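Local atomic coordinates of glucose-6-phosphate isomerase like protein (Thermus thermophilus, PDB entry 1WIW), a protein that probably interconverts phosphorylated sugars, acting as a glucose-6-phosphate and mannose-6-phosphate isomerase of the PGI/PMI family. Residues R22-T27 with E133-E138; F117-L120 with E126-R129; A242-T247 with W259-W264. All coordinates share one frame; numbering follows the deposited sequence.

Contact 1 of 3, residues R22-T27 with E133-E138; sequences RDLVGT and EALLEE
V25 sets its branched side chain against L135 and L136, two successive leucines of helix 125-139, and this wedge makes up most of the contact. Its two methyls divide the work. CG2, beside the backbone N and anti to the carbonyl carbon, reaches the base of L135, with V25 CG2 3.6 Å from L135 CB. The other leucine comes in with one branch: L136 CD2 lies 4.0 Å from V25 CB and within 4.1 Å of both V25 methyls, so a single methyl of the leucine sits over the fork of the valine. L135 extends past the valine, and its CD2 comes within 4.4 Å of L24 CD2 in a looser, more buried touch.

The valine is presented by a type II beta turn from L24 to T27. L24 O receives two donors from T27, the backbone N at 3.1 Å and the hydroxyl OG1 at 2.7 Å; the hydroxyl meets it in the carbonyl plane, on a lone pair, with a C=O...O angle of 133°. G26 takes the third position of the turn with a positive phi of 96°, where a CB would press on the carbonyl oxygen of V25. Y112 of helix 110-121 packs on L24, V25 and L135, while Y260 of helix 251-272 covers L24 and L135, so the contact lies where the turn meets three helices of the isomerase fold. No hydrogen bond or salt bridge spans the two segments: their attachment is purely apolar, resting on the fit of methyl groups, whereas the bonds from T27 to L24 O fix the turn that holds V25 in place.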
loop_
_atom_site.group_PDB
_atom_site.type_symbol
_atom_site.label_atom_id
_atom_site.label_comp_id
_atom_site.label_asym_id
_atom_site.label_seq_id
_atom_site.Cartn_x
_atom_site.Cartn_y
_atom_site.Cartn_z
ATOM N N ARG B 22 -25.499 9.664 4.114
ATOM C CA ARG B 22 -26.100 10.592 5.062
ATOM C C ARG B 22 -26.403 9.989 6.429
ATOM O O ARG B 22 -26.171 10.624 7.457
ATOM C CB ARG B 22 -27.399 11.172 4.500
ATOM C CG ARG B 22 -28.019 12.217 5.421
ATOM C CD ARG B 22 -29.329 12.764 4.882
ATOM N NE ARG B 22 -29.740 13.966 5.605
ATOM C CZ ARG B 22 -30.035 14.001 6.902
ATOM N NH1 ARG B 22 -30.397 15.144 7.472
ATOM N NH2 ARG B 22 -29.975 12.894 7.629
ATOM N N ASP B 23 -26.922 8.764 6.442
ATOM C CA ASP B 23 -27.296 8.105 7.696
ATOM C C ASP B 23 -26.245 7.182 8.313
ATOM O O ASP B 23 -26.537 6.475 9.276
ATOM C CB ASP B 23 -28.586 7.298 7.490
ATOM C CG ASP B 23 -29.791 8.174 7.179
ATOM O OD1 ASP B 23 -29.681 9.417 7.276
ATOM O OD2 ASP B 23 -30.856 7.611 6.849
ATOM N N LEU B 24 -25.025 7.198 7.785
ATOM C CA LEU B 24 -23.971 6.316 8.279
ATOM C C LEU B 24 -23.759 6.248 9.790
ATOM O O LEU B 24 -23.690 5.163 10.365
ATOM C CB LEU B 24 -22.634 6.666 7.619
ATOM C CG LEU B 24 -21.492 5.708 7.976
ATOM C CD1 LEU B 24 -21.845 4.292 7.521
ATOM C CD2 LEU B 24 -20.199 6.180 7.313
ATOM N N VAL B 25 -23.639 7.400 10.429
ATOM C CA VAL B 25 -23.406 7.447 11.865
ATOM C C VAL B 25 -24.522 6.765 12.650
ATOM O O VAL B 25 -25.689 7.118 12.516
ATOM C CB VAL B 25 -23.256 8.909 12.344
ATOM C CG1 VAL B 25 -23.243 8.972 13.874
ATOM C CG2 VAL B 25 -21.968 9.503 11.775
ATOM N N GLY B 26 -24.154 5.786 13.471
ATOM C CA GLY B 26 -25.156 5.088 14.255
ATOM C C GLY B 26 -25.650 3.795 13.624
ATOM O O GLY B 26 -26.521 3.133 14.186
ATOM N N THR B 27 -25.116 3.434 12.458
ATOM C CA THR B 27 -25.519 2.184 11.812
ATOM C C THR B 27 -24.467 1.115 12.088
ATOM O O THR B 27 -23.305 1.430 12.369
ATOM C CB THR B 27 -25.675 2.342 10.272
ATOM O OG1 THR B 27 -24.418 2.698 9.688
ATOM C CG2 THR B 27 -26.704 3.410 9.950
ATOM N N GLU B 133 -19.119 12.500 16.193
ATOM C CA GLU B 133 -19.243 13.957 16.233
ATOM C C GLU B 133 -18.572 14.588 15.017
ATOM O O GLU B 133 -19.115 15.501 14.400
ATOM C CB GLU B 133 -18.622 14.502 17.524
ATOM C CG GLU B 133 -19.477 14.239 18.756
ATOM C CD GLU B 133 -18.748 14.511 20.059
ATOM O OE1 GLU B 133 -19.423 14.555 21.110
ATOM O OE2 GLU B 133 -17.506 14.668 20.040
ATOM N N ALA B 134 -17.390 14.088 14.678
ATOM C CA ALA B 134 -16.637 14.586 13.535
ATOM C C ALA B 134 -17.380 14.314 12.223
ATOM O O ALA B 134 -17.458 15.181 11.350
ATOM C CB ALA B 134 -15.260 13.938 13.505
ATOM N N LEU B 135 -17.930 13.112 12.082
ATOM C CA LEU B 135 -18.656 12.778 10.866
ATOM C C LEU B 135 -19.950 13.574 10.745
ATOM O O LEU B 135 -20.334 13.958 9.645
ATOM C CB LEU B 135 -18.946 11.273 10.799
ATOM C CG LEU B 135 -17.890 10.449 10.038
ATOM C CD1 LEU B 135 -16.515 10.642 10.659
ATOM C CD2 LEU B 135 -18.278 8.970 10.054
ATOM N N LEU B 136 -20.617 13.835 11.867
ATOM C CA LEU B 136 -21.859 14.602 11.823
ATOM C C LEU B 136 -21.547 16.047 11.441
ATOM O O LEU B 136 -22.333 16.699 10.753
ATOM C CB LEU B 136 -22.580 14.550 13.174
ATOM C CG LEU B 136 -23.176 13.200 13.597
ATOM C CD1 LEU B 136 -23.720 13.330 15.011
ATOM C CD2 LEU B 136 -24.287 12.774 12.631
ATOM N N GLU B 137 -20.395 16.547 11.880
ATOM C CA GLU B 137 -20.001 17.907 11.540
ATOM C C GLU B 137 -19.715 17.944 10.039
ATOM O O GLU B 137 -20.212 18.814 9.324
ATOM C CB GLU B 137 -18.757 18.325 12.344
ATOM C CG GLU B 137 -18.290 19.756 12.083
ATOM C CD GLU B 137 -17.530 20.363 13.257
ATOM O OE1 GLU B 137 -18.118 20.487 14.358
ATOM O OE2 GLU B 137 -16.343 20.726 13.089
ATOM N N GLU B 138 -18.930 16.976 9.569
ATOM C CA GLU B 138 -18.570 16.866 8.155
ATOM C C GLU B 138 -19.809 16.826 7.276
ATOM O O GLU B 138 -19.904 17.547 6.285
ATOM C CB GLU B 138 -17.763 15.585 7.907
ATOM C CG GLU B 138 -16.255 15.707 8.077
ATOM C CD GLU B 138 -15.633 16.640 7.059
ATOM O OE1 GLU B 138 -16.030 16.585 5.877
ATOM O OE2 GLU B 138 -14.737 17.422 7.436
#

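Contact 2 of 3, residues F117-L120 with E126-R129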
loop_
_atom_site.group_PDB
_atom_site.type_symbol
_atom_site.label_atom_id
_atom_site.label_comp_id
_atom_site.label_asym_id
_atom_site.label_seq_id
_atom_site.Cartn_x
_atom_site.Cartn_y
_atom_site.Cartn_z
ATOM N N PHE B 117 -18.178 -1.215 15.944
ATOM C CA PHE B 117 -18.365 -2.428 16.728
ATOM C C PHE B 117 -17.160 -2.679 17.627
ATOM O O PHE B 117 -17.322 -2.946 18.818
ATOM C CB PHE B 117 -18.596 -3.631 15.808
ATOM C CG PHE B 117 -18.764 -4.933 16.546
ATOM C CD1 PHE B 117 -17.672 -5.769 16.771
ATOM C CD2 PHE B 117 -20.013 -5.316 17.032
ATOM C CE1 PHE B 117 -17.824 -6.973 17.468
ATOM C CE2 PHE B 117 -20.176 -6.514 17.731
ATOM C CZ PHE B 117 -19.080 -7.344 17.948
ATOM N N LEU B 118 -15.955 -2.585 17.065
ATOM C CA LEU B 118 -14.733 -2.803 17.842
ATOM C C LEU B 118 -14.580 -1.819 18.995
ATOM O O LEU B 118 -14.209 -2.206 20.100
ATOM C CB LEU B 118 -13.488 -2.725 16.951
ATOM C CG LEU B 118 -13.212 -3.905 16.016
ATOM C CD1 LEU B 118 -11.870 -3.714 15.320
ATOM C CD2 LEU B 118 -13.194 -5.195 16.821
ATOM N N LEU B 119 -14.863 -0.544 18.748
ATOM C CA LEU B 119 -14.738 0.445 19.811
ATOM C C LEU B 119 -15.730 0.148 20.935
ATOM O O LEU B 119 -15.386 0.236 22.113
ATOM C CB LEU B 119 -14.959 1.860 19.263
ATOM C CG LEU B 119 -13.938 2.352 18.227
ATOM C CD1 LEU B 119 -14.222 3.807 17.878
ATOM C CD2 LEU B 119 -12.526 2.213 18.783
ATOM N N LEU B 120 -16.957 -0.210 20.571
ATOM C CA LEU B 120 -17.983 -0.523 21.561
ATOM C C LEU B 120 -17.698 -1.845 22.270
ATOM O O LEU B 120 -18.123 -2.054 23.411
ATOM C CB LEU B 120 -19.361 -0.592 20.900
ATOM C CG LEU B 120 -19.965 0.721 20.401
ATOM C CD1 LEU B 120 -21.238 0.442 19.626
ATOM C CD2 LEU B 120 -20.257 1.625 21.581
ATOM N N GLU B 126 -16.303 6.560 24.302
ATOM C CA GLU B 126 -15.974 7.974 24.166
ATOM C C GLU B 126 -15.206 8.258 22.886
ATOM O O GLU B 126 -15.418 9.285 22.251
ATOM C CB GLU B 126 -15.181 8.469 25.375
ATOM C CG GLU B 126 -16.011 8.566 26.645
ATOM C CD GLU B 126 -17.375 9.196 26.411
ATOM O OE1 GLU B 126 -17.443 10.296 25.818
ATOM O OE2 GLU B 126 -18.385 8.590 26.822
ATOM N N VAL B 127 -14.310 7.354 22.509
ATOM C CA VAL B 127 -13.557 7.532 21.278
ATOM C C VAL B 127 -14.557 7.518 20.123
ATOM O O VAL B 127 -14.485 8.348 19.217
ATOM C CB VAL B 127 -12.542 6.395 21.064
ATOM C CG1 VAL B 127 -11.817 6.592 19.744
ATOM C CG2 VAL B 127 -11.547 6.370 22.206
ATOM N N LEU B 128 -15.484 6.564 20.165
ATOM C CA LEU B 128 -16.510 6.450 19.130
ATOM C C LEU B 128 -17.322 7.738 19.057
ATOM O O LEU B 128 -17.658 8.208 17.972
ATOM C CB LEU B 128 -17.444 5.271 19.423
ATOM C CG LEU B 128 -18.670 5.138 18.509
ATOM C CD1 LEU B 128 -18.222 4.899 17.061
ATOM C CD2 LEU B 128 -19.546 3.990 18.994
ATOM N N ARG B 129 -17.641 8.314 20.210
ATOM C CA ARG B 129 -18.403 9.553 20.211
ATOM C C ARG B 129 -17.669 10.660 19.455
ATOM O O ARG B 129 -18.294 11.425 18.728
ATOM C CB ARG B 129 -18.709 10.018 21.643
ATOM C CG ARG B 129 -19.407 11.377 21.683
ATOM C CD ARG B 129 -19.914 11.745 23.074
ATOM N NE ARG B 129 -21.310 11.364 23.267
ATOM C CZ ARG B 129 -22.333 11.881 22.584
ATOM N NH1 ARG B 129 -22.117 12.807 21.656
ATOM N NH2 ARG B 129 -23.571 11.468 22.824
#
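Helices 110-121 and 125-139 follow one another across a short connection, and their backbones come closest at L119 and L128, whose CA atoms are 6.3 Å apart. The pair is an alpha-alpha hairpin, two consecutive helices packed side by side, and its first segment, 117-120, lies in the N-terminal domain of the phosphoglucose isomerase family.

L119 and L128 bury the most surface here, and both point toward the opposite helix. L119 holds CG anti to its carbonyl carbon (chi1 -64°), which carries CD1 onto the backbone of the second helix: this methyl rests 3.7 Å from L128 CA and 3.9 Å from L128 CB. It thus packs directly on the main chain of the second helix. The same CD1 also meets V127, 4.1 Å from its CG1, and so sits across two neighbouring residues of helix 125-139.

L128 answers with its other end. With CG anti to the backbone N (chi1 173°), it sends CD2 to L120, whose side chain it crosses obliquely. L120 starts out to the flank of the interface, but its branched end turns in to receive this methyl. L118 of the same helix packs on F66 and L68 of strand 64-70, which ties the hairpin to the parallel sheet. P31, in a loop, also touches L120. The interlock ends at the fork of L120: L128 CD2 is 3.6 Å from both L120 CG and L120 CD2, with L120 CD1 only a little farther, at 4.0 Å.

Contact 3 of 3, residues A242-T247 with W259-W264; sequences AEVPAT and WYRMAW
R261 leaves helix 251-272 with CG anti to its backbone N (chi1 179°), runs straight through chi2 and then bends at chi3 (-65°), a course that lays its aliphatic part beside V244 and swings the guanidinium in front of P245. V244 turns CG1 to the arginine: V244 CG1 lies 3.7 Å from R261 CD, the two side chains sliding past each other in opposite directions.

The proline crosses the arginine at about a right angle. R261 NH2 is 3.7 Å from both P245 CG and P245 CD, against the ring, while P245 O stands over the centre of one guanidinium face, 4.1 Å above its plane. No hydrogen bond joins the two segments.

V244 closes strand 240-244, an outer strand, within this chain, of the parallel sheet of the C-terminal SIS domain, and the helix packs across that sheet: M262, a selenomethionine, touches V219 and L221 of the adjacent strand 216-221, and V244 meets the same two residues.

The charge of R261 is met by E138, which forms a salt bridge to NH1 and also accepts a hydrogen bond from T247 OG1. A leucine in place of R261 would probably leave the carboxylate of E138 without its cationic mate and uncover the ring of P245. Within the helix, Y260 and W264, one turn apart, also interact: W264 CD1 lies 3.7 Å above one face of the Y260 ring, offset toward its rim, and W264 NE1 gives a weak hydrogen bond to Y260 OH at 3.2 Å.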
loop_
_atom_site.group_PDB
_atom_site.type_symbol
_atom_site.label_atom_id
_atom_site.label_comp_id
_atom_site.label_asym_id
_atom_site.label_seq_id
_atom_site.Cartn_x
_atom_site.Cartn_y
_atom_site.Cartn_z
ATOM N N ALA B 242 -4.450 19.332 -3.889
ATOM C CA ALA B 242 -5.492 19.659 -2.923
ATOM C C ALA B 242 -5.076 19.275 -1.505
ATOM O O ALA B 242 -4.531 18.196 -1.279
ATOM C CB ALA B 242 -6.783 18.937 -3.290
ATOM N N GLU B 243 -5.320 20.168 -0.556
ATOM C CA GLU B 243 -5.009 19.894 0.844
ATOM C C GLU B 243 -6.354 19.679 1.529
ATOM O O GLU B 243 -7.155 20.603 1.622
ATOM C CB GLU B 243 -4.285 21.080 1.488
ATOM C CG GLU B 243 -2.982 21.462 0.803
ATOM C CD GLU B 243 -2.342 22.695 1.420
ATOM O OE1 GLU B 243 -1.900 22.620 2.586
ATOM O OE2 GLU B 243 -2.290 23.739 0.740
ATOM N N VAL B 244 -6.611 18.457 1.985
ATOM C CA VAL B 244 -7.879 18.162 2.644
ATOM C C VAL B 244 -7.722 18.257 4.155
ATOM O O VAL B 244 -6.964 17.500 4.759
ATOM C CB VAL B 244 -8.391 16.741 2.294
ATOM C CG1 VAL B 244 -9.795 16.543 2.862
ATOM C CG2 VAL B 244 -8.380 16.531 0.783
ATOM N N PRO B 245 -8.439 19.196 4.789
ATOM C CA PRO B 245 -8.334 19.338 6.242
ATOM C C PRO B 245 -9.087 18.214 6.947
ATOM O O PRO B 245 -10.077 17.700 6.426
ATOM C CB PRO B 245 -8.949 20.712 6.496
ATOM C CG PRO B 245 -10.011 20.785 5.458
ATOM C CD PRO B 245 -9.320 20.233 4.219
ATOM N N ALA B 246 -8.616 17.829 8.127
ATOM C CA ALA B 246 -9.250 16.757 8.876
ATOM C C ALA B 246 -10.004 17.257 10.097
ATOM O O ALA B 246 -9.409 17.784 11.041
ATOM C CB ALA B 246 -8.213 15.738 9.304
ATOM N N THR B 247 -11.320 17.081 10.070
ATOM C CA THR B 247 -12.177 17.477 11.175
ATOM C C THR B 247 -11.985 16.459 12.299
ATOM O O THR B 247 -11.713 15.287 12.032
ATOM C CB THR B 247 -13.652 17.475 10.730
ATOM O OG1 THR B 247 -13.812 18.397 9.645
ATOM C CG2 THR B 247 -14.575 17.878 11.884
ATOM N N TRP B 259 -11.697 10.023 5.820
ATOM C CA TRP B 259 -12.261 8.881 5.101
ATOM C C TRP B 259 -13.700 9.178 4.659
ATOM O O TRP B 259 -14.071 8.915 3.515
ATOM C CB TRP B 259 -12.238 7.646 6.008
ATOM C CG TRP B 259 -12.879 6.424 5.415
ATOM C CD1 TRP B 259 -12.303 5.511 4.581
ATOM C CD2 TRP B 259 -14.232 5.998 5.607
ATOM N NE1 TRP B 259 -13.218 4.537 4.240
ATOM C CE2 TRP B 259 -14.410 4.815 4.855
ATOM C CE3 TRP B 259 -15.315 6.502 6.343
ATOM C CZ2 TRP B 259 -15.634 4.124 4.815
ATOM C CZ3 TRP B 259 -16.532 5.814 6.306
ATOM C CH2 TRP B 259 -16.677 4.639 5.544
ATOM N N TYR B 260 -14.506 9.723 5.568
ATOM C CA TYR B 260 -15.907 10.046 5.272
ATOM C C TYR B 260 -16.038 11.108 4.173
ATOM O O TYR B 260 -16.854 10.968 3.262
ATOM C CB TYR B 260 -16.612 10.532 6.542
ATOM C CG TYR B 260 -18.109 10.779 6.397
ATOM C CD1 TYR B 260 -18.985 9.734 6.097
ATOM C CD2 TYR B 260 -18.649 12.046 6.609
ATOM C CE1 TYR B 260 -20.366 9.940 6.017
ATOM C CE2 TYR B 260 -20.036 12.268 6.528
ATOM C CZ TYR B 260 -20.884 11.210 6.237
ATOM O OH TYR B 260 -22.248 11.410 6.182
ATOM N N ARG B 261 -15.244 12.170 4.252
ATOM C CA ARG B 261 -15.313 13.210 3.228
ATOM C C ARG B 261 -14.893 12.647 1.868
ATOM O O ARG B 261 -15.387 13.078 0.827
ATOM C CB ARG B 261 -14.416 14.398 3.588
ATOM C CG ARG B 261 -14.439 15.491 2.526
ATOM C CD ARG B 261 -13.515 16.656 2.849
ATOM N NE ARG B 261 -13.922 17.381 4.047
ATOM C CZ ARG B 261 -13.553 18.632 4.314
ATOM N NH1 ARG B 261 -13.961 19.230 5.426
ATOM N NH2 ARG B 261 -12.785 19.291 3.456
HETATM N N MSE B 262 -13.969 11.691 1.872
HETATM C CA MSE B 262 -13.530 11.085 0.618
HETATM C C MSE B 262 -14.602 10.144 0.063
HETATM O O MSE B 262 -14.715 9.976 -1.148
HETATM C CB MSE B 262 -12.213 10.331 0.813
HETATM C CG MSE B 262 -11.029 11.250 1.089
HETATM SE SE MSE B 262 -10.691 12.540 -0.351
HETATM C CE MSE B 262 -8.825 12.207 -0.577
ATOM N N ALA B 263 -15.390 9.527 0.938
ATOM C CA ALA B 263 -16.455 8.639 0.466
ATOM C C ALA B 263 -17.444 9.511 -0.301
ATOM O O ALA B 263 -17.891 9.153 -1.388
ATOM C CB ALA B 263 -17.150 7.954 1.640
ATOM N N TRP B 264 -17.776 10.663 0.276
ATOM C CA TRP B 264 -18.682 11.605 -0.370
ATOM C C TRP B 264 -18.075 12.124 -1.672
ATOM O O TRP B 264 -18.771 12.286 -2.672
ATOM C CB TRP B 264 -18.969 12.793 0.557
ATOM C CG TRP B 264 -20.192 12.620 1.417
ATOM C CD1 TRP B 264 -20.229 12.463 2.770
ATOM C CD2 TRP B 264 -21.557 12.612 0.974
ATOM N NE1 TRP B 264 -21.534 12.361 3.204
ATOM C CE2 TRP B 264 -22.368 12.448 2.121
ATOM C CE3 TRP B 264 -22.173 12.729 -0.282
ATOM C CZ2 TRP B 264 -23.767 12.397 2.051
ATOM C CZ3 TRP B 264 -23.570 12.679 -0.352
ATOM C CH2 TRP B 264 -24.349 12.514 0.809
#

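Overall arrangement
Contacts 1 and 2 share helix 125-139, which meets the L24-T27 turn in one and helix 110-121 in the other; both join only apolar side chains. Contact 3 lies deepest, its centre about 10 Å from the centre of the chain, against 14 and 17 Å for contacts 1 and 2, yet it brings a charged side chain to a buried strand end, V244, and the exposed P245 that follows it. All three are partly buried, with leucines or a valine on the inner side. E138 ties contact 1 to contact 3, and L135 O also packs against the Y260 ring, linking helix 125-139 to the C-terminal SIS domain. Contacts 2 and 3 remain separate, their nearest atoms about 10 Å apart.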